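Local coordinates for protein acetate kinase (Entamoeba histolytica, PDB 4H0O) that interconverts acetate and acetyl phosphate as a pyrophosphate-dependent acetate kinase of the ASKHA superfamily, at residues V16-V21 against V393-G398; Y150-T155 against H184-E189; E339-R344 against L362-M367. All blocks are in the same frame, centred on the assembly; numbering follows the deposited sequence.

How the contacts relate
Contacts 1 and 2 adjoin, with centres about 11 Å apart: each ties helix to the same mixed sheet, and Tyr150 OH meets Ile394 O at 2.7 Å, a hydrogen bond from strand 148-153 to helix 390-402. Contact 2 carries the predicted catalytic Asp154 and the predicted transition-state stabiliser His184, while contact 1 includes Asn20, a predicted Mg(2+) ligand; Arg97, a predicted substrate-binding residue, has side-chain neighbours about 4 Å away in both Ile394 and Asp154. Contact 3 stands apart, its centre about 26 Å from that of contact 2 and about 28 Å from that of contact 1, but Glu339 places it beside Arg286 of the predicted nucleotide site.

Contact 1 of 3, residues V16-V21 against V393-G398; sequences VLIFNV and VILQKG
This is an apolar helix-on-sheet contact in which the C-terminal helix 390-402 covers one face of the N-terminal mixed sheet, at the first strand of the ribonuclease H-like fold. The short axes of 16-21 and 393-398 pass 9.2 Å apart, and their directions differ by 137°, so the helix runs obliquely back across the strand. Val16 and Ile18 point from the strand toward the helix; Ile394 and Leu395 answer them. In Leu395, CG anti to the backbone N (chi1 -177°) sends the chain toward the strand, and CD1 ends against both Val16 and Ile18: Leu395 CD1 lies 3.8 Å from Ile18 CD1, tip to tip, and 3.9 Å from Val16 CG1. The Ile18 and Leu395 chains cross at about a right angle. Ile394 is extended (chi2 174°) and slides past Ile18 in the opposite direction, so that Ile394 CD1 rests 4.0 Å from Ile18 CG2, while Ile394 CG2 stands 4.2 Å from Ile18 CG1. Ile18 is thus met along both of its branches. Phe31 of strand 26-31 and the C-terminal Phe404 add to the apolar surroundings of Leu395. Leu17 and Phe19 point away from this helix, and Phe19 packs on helix 129-143. Asn20 ND2 hydrogen-bonds Glu391 OE2. With aliphatic carbon alone on the side chains that meet, and all the touching residues buried, the contact rests on van der Waals and hydrophobic forces, while Asn20, toward the strand's far end, carries polar chemistry to the predicted metal site.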
loop_
_atom_site.group_PDB
_atom_site.type_symbol
_atom_site.label_atom_id
_atom_site.label_comp_id
_atom_site.label_asym_id
_atom_site.label_seq_id
_atom_site.Cartn_x
_atom_site.Cartn_y
_atom_site.Cartn_z
ATOM N N VAL B 16 9.602 38.925 11.426
ATOM C CA VAL B 16 10.147 37.683 10.886
ATOM C C VAL B 16 9.895 37.613 9.387
ATOM O O VAL B 16 8.752 37.724 8.936
ATOM C CB VAL B 16 9.535 36.438 11.565
ATOM C CG1 VAL B 16 10.161 35.167 11.012
ATOM C CG2 VAL B 16 9.731 36.502 13.067
ATOM N N LEU B 17 10.968 37.444 8.620
ATOM C CA LEU B 17 10.867 37.314 7.172
ATOM C C LEU B 17 10.755 35.839 6.784
ATOM O O LEU B 17 11.641 35.042 7.099
ATOM C CB LEU B 17 12.093 37.944 6.506
ATOM C CG LEU B 17 12.239 37.792 4.989
ATOM C CD1 LEU B 17 11.069 38.438 4.271
ATOM C CD2 LEU B 17 13.555 38.388 4.506
ATOM N N ILE B 18 9.664 35.468 6.117
ATOM C CA ILE B 18 9.508 34.100 5.619
ATOM C C ILE B 18 9.603 34.061 4.095
ATOM O O ILE B 18 8.868 34.766 3.400
ATOM C CB ILE B 18 8.171 33.456 6.070
ATOM C CG1 ILE B 18 8.261 32.980 7.521
ATOM C CG2 ILE B 18 7.810 32.270 5.186
ATOM C CD1 ILE B 18 7.886 34.027 8.516
ATOM N N PHE B 19 10.514 33.242 3.579
ATOM C CA PHE B 19 10.635 33.062 2.137
ATOM C C PHE B 19 9.877 31.823 1.671
ATOM O O PHE B 19 10.042 30.736 2.227
ATOM C CB PHE B 19 12.104 32.955 1.724
ATOM C CG PHE B 19 12.807 34.280 1.623
ATOM C CD1 PHE B 19 12.386 35.232 0.707
ATOM C CD2 PHE B 19 13.902 34.564 2.426
ATOM C CE1 PHE B 19 13.035 36.451 0.605
ATOM C CE2 PHE B 19 14.558 35.778 2.326
ATOM C CZ PHE B 19 14.123 36.723 1.415
ATOM N N ASN B 20 9.045 31.995 0.649
ATOM C CA ASN B 20 8.339 30.875 0.043
ATOM C C ASN B 20 8.784 30.705 -1.409
ATOM O O ASN B 20 8.352 31.449 -2.293
ATOM C CB ASN B 20 6.828 31.095 0.120
ATOM C CG ASN B 20 6.034 29.840 -0.200
ATOM O OD1 ASN B 20 6.589 28.834 -0.647
ATOM N ND2 ASN B 20 4.724 29.900 0.019
ATOM N N VAL B 21 9.667 29.737 -1.648
ATOM C CA VAL B 21 10.179 29.490 -2.994
ATOM C C VAL B 21 9.107 28.839 -3.865
ATOM O O VAL B 21 8.605 27.759 -3.544
ATOM C CB VAL B 21 11.438 28.597 -2.977
ATOM C CG1 VAL B 21 11.930 28.354 -4.388
ATOM C CG2 VAL B 21 12.538 29.242 -2.155
ATOM N N VAL B 393 2.958 27.961 9.014
ATOM C CA VAL B 393 3.637 26.697 9.297
ATOM C C VAL B 393 5.139 26.894 9.516
ATOM O O VAL B 393 5.714 26.350 10.461
ATOM C CB VAL B 393 3.399 25.671 8.169
ATOM C CG1 VAL B 393 4.336 24.491 8.310
ATOM C CG2 VAL B 393 1.956 25.197 8.180
ATOM N N ILE B 394 5.766 27.677 8.642
ATOM C CA ILE B 394 7.189 27.986 8.776
ATOM C C ILE B 394 7.417 28.940 9.946
ATOM O O ILE B 394 8.408 28.822 10.674
ATOM C CB ILE B 394 7.760 28.603 7.482
ATOM C CG1 ILE B 394 7.533 27.660 6.299
ATOM C CG2 ILE B 394 9.244 28.914 7.637
ATOM C CD1 ILE B 394 7.928 28.254 4.962
ATOM N N LEU B 395 6.493 29.884 10.123
ATOM C CA LEU B 395 6.561 30.831 11.230
ATOM C C LEU B 395 6.470 30.109 12.572
ATOM O O LEU B 395 7.194 30.437 13.515
ATOM C CB LEU B 395 5.442 31.869 11.118
ATOM C CG LEU B 395 5.454 32.959 12.193
ATOM C CD1 LEU B 395 6.729 33.781 12.096
ATOM C CD2 LEU B 395 4.228 33.856 12.095
ATOM N N GLN B 396 5.585 29.119 12.650
ATOM C CA GLN B 396 5.385 28.359 13.880
ATOM C C GLN B 396 6.650 27.608 14.291
ATOM O O GLN B 396 6.965 27.504 15.480
ATOM C CB GLN B 396 4.219 27.381 13.719
ATOM C CG GLN B 396 3.936 26.544 14.959
ATOM C CD GLN B 396 3.486 27.384 16.141
ATOM O OE1 GLN B 396 2.633 28.263 16.005
ATOM N NE2 GLN B 396 4.061 27.118 17.308
ATOM N N LYS B 397 7.372 27.091 13.301
ATOM C CA LYS B 397 8.628 26.395 13.546
ATOM C C LYS B 397 9.635 27.366 14.158
ATOM O O LYS B 397 10.481 26.978 14.969
ATOM C CB LYS B 397 9.174 25.801 12.241
ATOM C CG LYS B 397 10.035 24.552 12.431
ATOM C CD LYS B 397 9.224 23.437 13.096
ATOM C CE LYS B 397 10.105 22.458 13.862
ATOM N NZ LYS B 397 11.232 23.151 14.544
ATOM N N GLY B 398 9.519 28.640 13.786
ATOM C CA GLY B 398 10.392 29.668 14.317
ATOM C C GLY B 398 10.085 30.042 15.757
ATOM O O GLY B 398 11.003 30.312 16.538
#

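Contact 2 of 3, residues Y150-T155 against H184-E189; sequences YVAIDT and HGLSYE
Strand 148-153 runs out at Asp154 just where helix 185-195 begins, and the CA atoms of Asp154 and Gly185 come within 4.8 Å. His184 is the N-cap residue, and Gly185, without a side chain, lets the backbones draw close: Gly185 N donates to Asp154 O at 2.9 Å. The Asp154 carboxylate, its CG anti to the backbone N, faces the helix start. His184 N approaches OD2 of Asp154 from above the carboxylate plane, at 2.9 Å, whereas Leu186 N makes a weak, fairly straight bond to OD1. A water donates to OD1 and accepts from Ser187 N; a second links Ile153 O to Glu189 OE2. These donors and the helix N terminus would probably stabilise a negative charge on Asp154, the predicted proton donor/acceptor. Leu186 reaches back, CD1 lying 3.6 Å from Ala152 CB. The CB of His184, a predicted transition-state stabiliser, points away from the strand segment; its ND1 bonds Ser217 OG and its ring stacks on His210. Around the contact, strand 148-153 pairs with strand 93-98, helix 390-402 covers Ala152 and Leu186 through Lys397 and Val393, and Tyr188 leans on strand 205-211 of the second sheet.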
loop_
_atom_site.group_PDB
_atom_site.type_symbol
_atom_site.label_atom_id
_atom_site.label_comp_id
_atom_site.label_asym_id
_atom_site.label_seq_id
_atom_site.Cartn_x
_atom_site.Cartn_y
_atom_site.Cartn_z
ATOM N N TYR B 150 16.668 30.305 10.365
ATOM C CA TYR B 150 16.359 28.901 10.611
ATOM C C TYR B 150 15.791 28.228 9.372
ATOM O O TYR B 150 15.162 28.875 8.526
ATOM C CB TYR B 150 15.377 28.752 11.777
ATOM C CG TYR B 150 13.989 29.313 11.527
ATOM C CD1 TYR B 150 13.713 30.654 11.748
ATOM C CD2 TYR B 150 12.952 28.493 11.101
ATOM C CE1 TYR B 150 12.448 31.168 11.537
ATOM C CE2 TYR B 150 11.685 28.998 10.885
ATOM C CZ TYR B 150 11.440 30.335 11.106
ATOM O OH TYR B 150 10.179 30.837 10.895
ATOM N N VAL B 151 16.018 26.924 9.268
ATOM C CA VAL B 151 15.468 26.154 8.165
ATOM C C VAL B 151 14.472 25.119 8.688
ATOM O O VAL B 151 14.805 24.278 9.525
ATOM C CB VAL B 151 16.586 25.495 7.317
ATOM C CG1 VAL B 151 17.540 24.696 8.191
ATOM C CG2 VAL B 151 15.994 24.632 6.228
ATOM N N ALA B 152 13.233 25.214 8.219
ATOM C CA ALA B 152 12.206 24.247 8.587
ATOM C C ALA B 152 12.283 23.051 7.640
ATOM O O ALA B 152 12.061 23.200 6.438
ATOM C CB ALA B 152 10.839 24.886 8.525
ATOM N N ILE B 153 12.601 21.872 8.175
ATOM C CA ILE B 153 12.787 20.682 7.343
ATOM C C ILE B 153 11.523 19.813 7.274
ATOM O O ILE B 153 11.010 19.362 8.300
ATOM C CB ILE B 153 13.992 19.830 7.813
ATOM C CG1 ILE B 153 15.313 20.494 7.418
ATOM C CG2 ILE B 153 13.946 18.451 7.191
ATOM C CD1 ILE B 153 15.813 21.511 8.404
ATOM N N ASP B 154 11.043 19.563 6.059
ATOM C CA ASP B 154 9.765 18.883 5.852
ATOM C C ASP B 154 9.798 17.394 6.213
ATOM O O ASP B 154 8.749 16.763 6.332
ATOM C CB ASP B 154 9.309 19.059 4.400
ATOM C CG ASP B 154 7.801 19.002 4.246
ATOM O OD1 ASP B 154 7.094 19.602 5.084
ATOM O OD2 ASP B 154 7.321 18.362 3.283
ATOM N N THR B 155 10.995 16.841 6.396
ATOM C CA THR B 155 11.141 15.414 6.691
ATOM C C THR B 155 11.426 15.121 8.164
ATOM O O THR B 155 11.361 13.970 8.594
ATOM C CB THR B 155 12.260 14.767 5.840
ATOM O OG1 THR B 155 13.470 15.521 5.979
ATOM C CG2 THR B 155 11.866 14.730 4.378
ATOM N N HIS B 184 5.507 16.245 4.134
ATOM C CA HIS B 184 4.467 17.094 4.722
ATOM C C HIS B 184 4.619 17.191 6.242
ATOM O O HIS B 184 3.648 17.464 6.951
ATOM C CB HIS B 184 3.062 16.585 4.366
ATOM C CG HIS B 184 2.825 16.424 2.899
ATOM N ND1 HIS B 184 2.083 15.388 2.370
ATOM C CD2 HIS B 184 3.228 17.172 1.840
ATOM C CE1 HIS B 184 2.041 15.502 1.057
ATOM N NE2 HIS B 184 2.729 16.575 0.709
ATOM N N GLY B 185 5.838 16.972 6.730
ATOM C CA GLY B 185 6.102 16.924 8.159
ATOM C C GLY B 185 5.776 18.219 8.880
ATOM O O GLY B 185 5.246 18.203 9.993
ATOM N N LEU B 186 6.086 19.341 8.237
ATOM C CA LEU B 186 5.844 20.659 8.813
ATOM C C LEU B 186 4.350 20.947 8.951
ATOM O O LEU B 186 3.905 21.524 9.945
ATOM C CB LEU B 186 6.524 21.732 7.959
ATOM C CG LEU B 186 8.053 21.673 7.918
ATOM C CD1 LEU B 186 8.613 22.627 6.869
ATOM C CD2 LEU B 186 8.622 21.997 9.287
ATOM N N SER B 187 3.581 20.541 7.945
ATOM C CA SER B 187 2.127 20.661 7.980
ATOM C C SER B 187 1.539 19.863 9.152
ATOM O O SER B 187 0.690 20.361 9.898
ATOM C CB SER B 187 1.545 20.177 6.648
ATOM O OG SER B 187 0.132 20.134 6.672
ATOM N N TYR B 188 2.012 18.632 9.318
ATOM C CA TYR B 188 1.544 17.761 10.392
ATOM C C TYR B 188 1.825 18.323 11.787
ATOM O O TYR B 188 0.922 18.387 12.620
ATOM C CB TYR B 188 2.148 16.358 10.246
ATOM C CG TYR B 188 1.567 15.568 9.095
ATOM C CD1 TYR B 188 0.196 15.507 8.901
ATOM C CD2 TYR B 188 2.387 14.891 8.202
ATOM C CE1 TYR B 188 -0.346 14.793 7.858
ATOM C CE2 TYR B 188 1.850 14.169 7.152
ATOM C CZ TYR B 188 0.480 14.130 6.987
ATOM O OH TYR B 188 -0.078 13.426 5.946
ATOM N N GLU B 189 3.067 18.729 12.048
ATOM C CA GLU B 189 3.403 19.234 13.380
ATOM C C GLU B 189 2.775 20.597 13.659
ATOM O O GLU B 189 2.568 20.968 14.815
ATOM C CB GLU B 189 4.917 19.234 13.646
ATOM C CG GLU B 189 5.774 19.913 12.600
ATOM C CD GLU B 189 7.259 19.668 12.831
ATOM O OE1 GLU B 189 7.704 19.768 13.997
ATOM O OE2 GLU B 189 7.977 19.370 11.850
HETATM O O HOH W 1 8.931 18.285 9.779
HETATM O O HOH W 2 4.526 20.501 4.887
#

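Contact 3 of 3, residues E339-R344 against L362-M367; sequences EVWQVR and LNEKSM
The indole of Trp341 is sandwiched: over one face lies Glu364 CG, 3.5 Å from the centroid of the Trp341 six-membered ring and 9° off its normal, a CH-pi contact, and over the opposite face lies the side chain of the following residue, Gln342. Asn363 ND2 sits at the ring edge. Glu364 runs alongside the indole, pointing the same way. The guanidinium of Arg344 is gripped at its rim, with Trp341 N over one face. Arg344 NE gives a nearly straight 2.7 Å bond to OD1 of Asn363, in the carbonyl plane; Arg344 NH2 reaches Asn363 O at 2.9 Å and Ser366 O at 3.2 Å, and adds a weak bond to OD1. Arg344 therefore holds Asn363 side-on, by its side chain and its backbone, with the guanidinium and amide planes 80° apart. The other end of that amide points back: Asn363 ND2 donates to Trp341 O at 3.2 Å, from above the carbonyl plane. Both ends of the Asn363 amide being engaged fixes its flip. Farther along, the bent chain of Met367 brings CE to 3.6 Å from Glu339 CB. Glu339 also lies near Arg286 of the predicted ATP site. Arg344 NH1 turns to Gly337 O and Leu338 O, in the 334-339 helical region. All the bonds described for the buried guanidinium go to carbonyl oxygens of main chain and the Asn363 amide; those toward the C-terminal side of helices 334-339 and 360-365, with Ser366 O just beyond, probably offset its charge, so one arginine ties both neighbouring backbones to the first turn of helix 341-350.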
loop_
_atom_site.group_PDB
_atom_site.type_symbol
_atom_site.label_atom_id
_atom_site.label_comp_id
_atom_site.label_asym_id
_atom_site.label_seq_id
_atom_site.Cartn_x
_atom_site.Cartn_y
_atom_site.Cartn_z
ATOM N N GLU B 339 -11.565 22.274 1.689
ATOM C CA GLU B 339 -12.511 22.950 0.797
ATOM C C GLU B 339 -13.298 22.027 -0.140
ATOM O O GLU B 339 -13.924 22.499 -1.089
ATOM C CB GLU B 339 -11.756 23.927 -0.113
ATOM C CG GLU B 339 -10.837 24.890 0.636
ATOM C CD GLU B 339 -10.124 25.868 -0.286
ATOM O OE1 GLU B 339 -10.331 25.795 -1.516
ATOM O OE2 GLU B 339 -9.358 26.713 0.225
ATOM N N VAL B 340 -13.266 20.722 0.120
ATOM C CA VAL B 340 -13.974 19.750 -0.716
ATOM C C VAL B 340 -14.746 18.789 0.193
ATOM O O VAL B 340 -14.215 17.756 0.605
ATOM C CB VAL B 340 -13.076 18.937 -1.668
ATOM C CG1 VAL B 340 -13.916 18.030 -2.555
ATOM C CG2 VAL B 340 -12.231 19.869 -2.518
ATOM N N TRP B 341 -16.000 19.124 0.489
ATOM C CA TRP B 341 -16.791 18.351 1.450
ATOM C C TRP B 341 -17.169 16.949 0.965
ATOM O O TRP B 341 -17.409 16.055 1.780
ATOM C CB TRP B 341 -18.049 19.122 1.870
ATOM C CG TRP B 341 -19.046 19.308 0.773
ATOM C CD1 TRP B 341 -19.146 20.375 -0.069
ATOM C CD2 TRP B 341 -20.095 18.404 0.405
ATOM N NE1 TRP B 341 -20.189 20.191 -0.944
ATOM C CE2 TRP B 341 -20.790 18.987 -0.673
ATOM C CE3 TRP B 341 -20.516 17.157 0.881
ATOM C CZ2 TRP B 341 -21.881 18.369 -1.286
ATOM C CZ3 TRP B 341 -21.598 16.541 0.273
ATOM C CH2 TRP B 341 -22.269 17.148 -0.798
ATOM N N GLN B 342 -17.234 16.760 -0.350
ATOM C CA GLN B 342 -17.595 15.463 -0.916
ATOM C C GLN B 342 -16.570 14.383 -0.567
ATOM O O GLN B 342 -16.932 13.224 -0.356
ATOM C CB GLN B 342 -17.765 15.550 -2.438
ATOM C CG GLN B 342 -18.976 16.354 -2.908
ATOM C CD GLN B 342 -18.655 17.819 -3.127
ATOM O OE1 GLN B 342 -17.661 18.332 -2.609
ATOM N NE2 GLN B 342 -19.493 18.501 -3.902
ATOM N N VAL B 343 -15.295 14.763 -0.516
ATOM C CA VAL B 343 -14.232 13.832 -0.147
ATOM C C VAL B 343 -14.371 13.395 1.308
ATOM O O VAL B 343 -14.288 12.203 1.616
ATOM C CB VAL B 343 -12.828 14.438 -0.396
ATOM C CG1 VAL B 343 -11.758 13.673 0.369
ATOM C CG2 VAL B 343 -12.512 14.442 -1.885
ATOM N N ARG B 344 -14.596 14.362 2.194
ATOM C CA ARG B 344 -14.766 14.084 3.618
ATOM C C ARG B 344 -15.983 13.198 3.861
ATOM O O ARG B 344 -15.934 12.266 4.666
ATOM C CB ARG B 344 -14.900 15.388 4.414
ATOM C CG ARG B 344 -13.682 16.313 4.339
ATOM C CD ARG B 344 -13.826 17.492 5.297
ATOM N NE ARG B 344 -14.970 18.342 4.972
ATOM C CZ ARG B 344 -14.872 19.587 4.516
ATOM N NH1 ARG B 344 -13.679 20.138 4.342
ATOM N NH2 ARG B 344 -15.967 20.286 4.242
ATOM N N LEU B 362 -23.044 20.822 8.716
ATOM C CA LEU B 362 -21.787 21.505 9.021
ATOM C C LEU B 362 -20.733 21.189 7.962
ATOM O O LEU B 362 -19.980 22.066 7.536
ATOM C CB LEU B 362 -21.264 21.110 10.405
ATOM C CG LEU B 362 -21.997 21.637 11.642
ATOM C CD1 LEU B 362 -21.230 21.300 12.912
ATOM C CD2 LEU B 362 -22.212 23.134 11.541
ATOM N N ASN B 363 -20.688 19.930 7.536
ATOM C CA ASN B 363 -19.692 19.493 6.565
ATOM C C ASN B 363 -19.843 20.165 5.204
ATOM O O ASN B 363 -18.850 20.554 4.587
ATOM C CB ASN B 363 -19.724 17.972 6.404
ATOM C CG ASN B 363 -18.696 17.474 5.408
ATOM O OD1 ASN B 363 -17.492 17.662 5.597
ATOM N ND2 ASN B 363 -19.162 16.828 4.343
ATOM N N GLU B 364 -21.085 20.303 4.743
ATOM C CA GLU B 364 -21.353 20.881 3.426
ATOM C C GLU B 364 -21.066 22.381 3.360
ATOM O O GLU B 364 -20.964 22.947 2.273
ATOM C CB GLU B 364 -22.796 20.593 2.991
ATOM C CG GLU B 364 -23.021 19.171 2.484
ATOM C CD GLU B 364 -24.491 18.825 2.301
ATOM O OE1 GLU B 364 -25.287 19.727 1.961
ATOM O OE2 GLU B 364 -24.850 17.644 2.501
ATOM N N LYS B 365 -20.926 23.019 4.520
ATOM C CA LYS B 365 -20.727 24.467 4.574
ATOM C C LYS B 365 -19.328 24.875 5.037
ATOM O O LYS B 365 -18.950 26.043 4.934
ATOM C CB LYS B 365 -21.793 25.114 5.465
ATOM C CG LYS B 365 -23.211 24.926 4.944
ATOM C CD LYS B 365 -24.262 25.287 5.983
ATOM C CE LYS B 365 -25.659 25.029 5.439
ATOM N NZ LYS B 365 -25.745 23.695 4.781
ATOM N N SER B 366 -18.559 23.915 5.539
ATOM C CA SER B 366 -17.220 24.210 6.043
ATOM C C SER B 366 -16.186 24.335 4.923
ATOM O O SER B 366 -16.091 23.474 4.042
ATOM C CB SER B 366 -16.780 23.147 7.052
ATOM O OG SER B 366 -15.519 23.469 7.609
ATOM N N MET B 367 -15.417 25.417 4.957
ATOM C CA MET B 367 -14.323 25.602 4.015
ATOM C C MET B 367 -12.991 25.571 4.757
ATOM O O MET B 367 -11.945 25.903 4.194
ATOM C CB MET B 367 -14.484 26.910 3.238
ATOM C CG MET B 367 -15.641 26.902 2.251
ATOM S SD MET B 367 -15.402 25.765 0.864
ATOM C CE MET B 367 -14.165 26.657 -0.081
#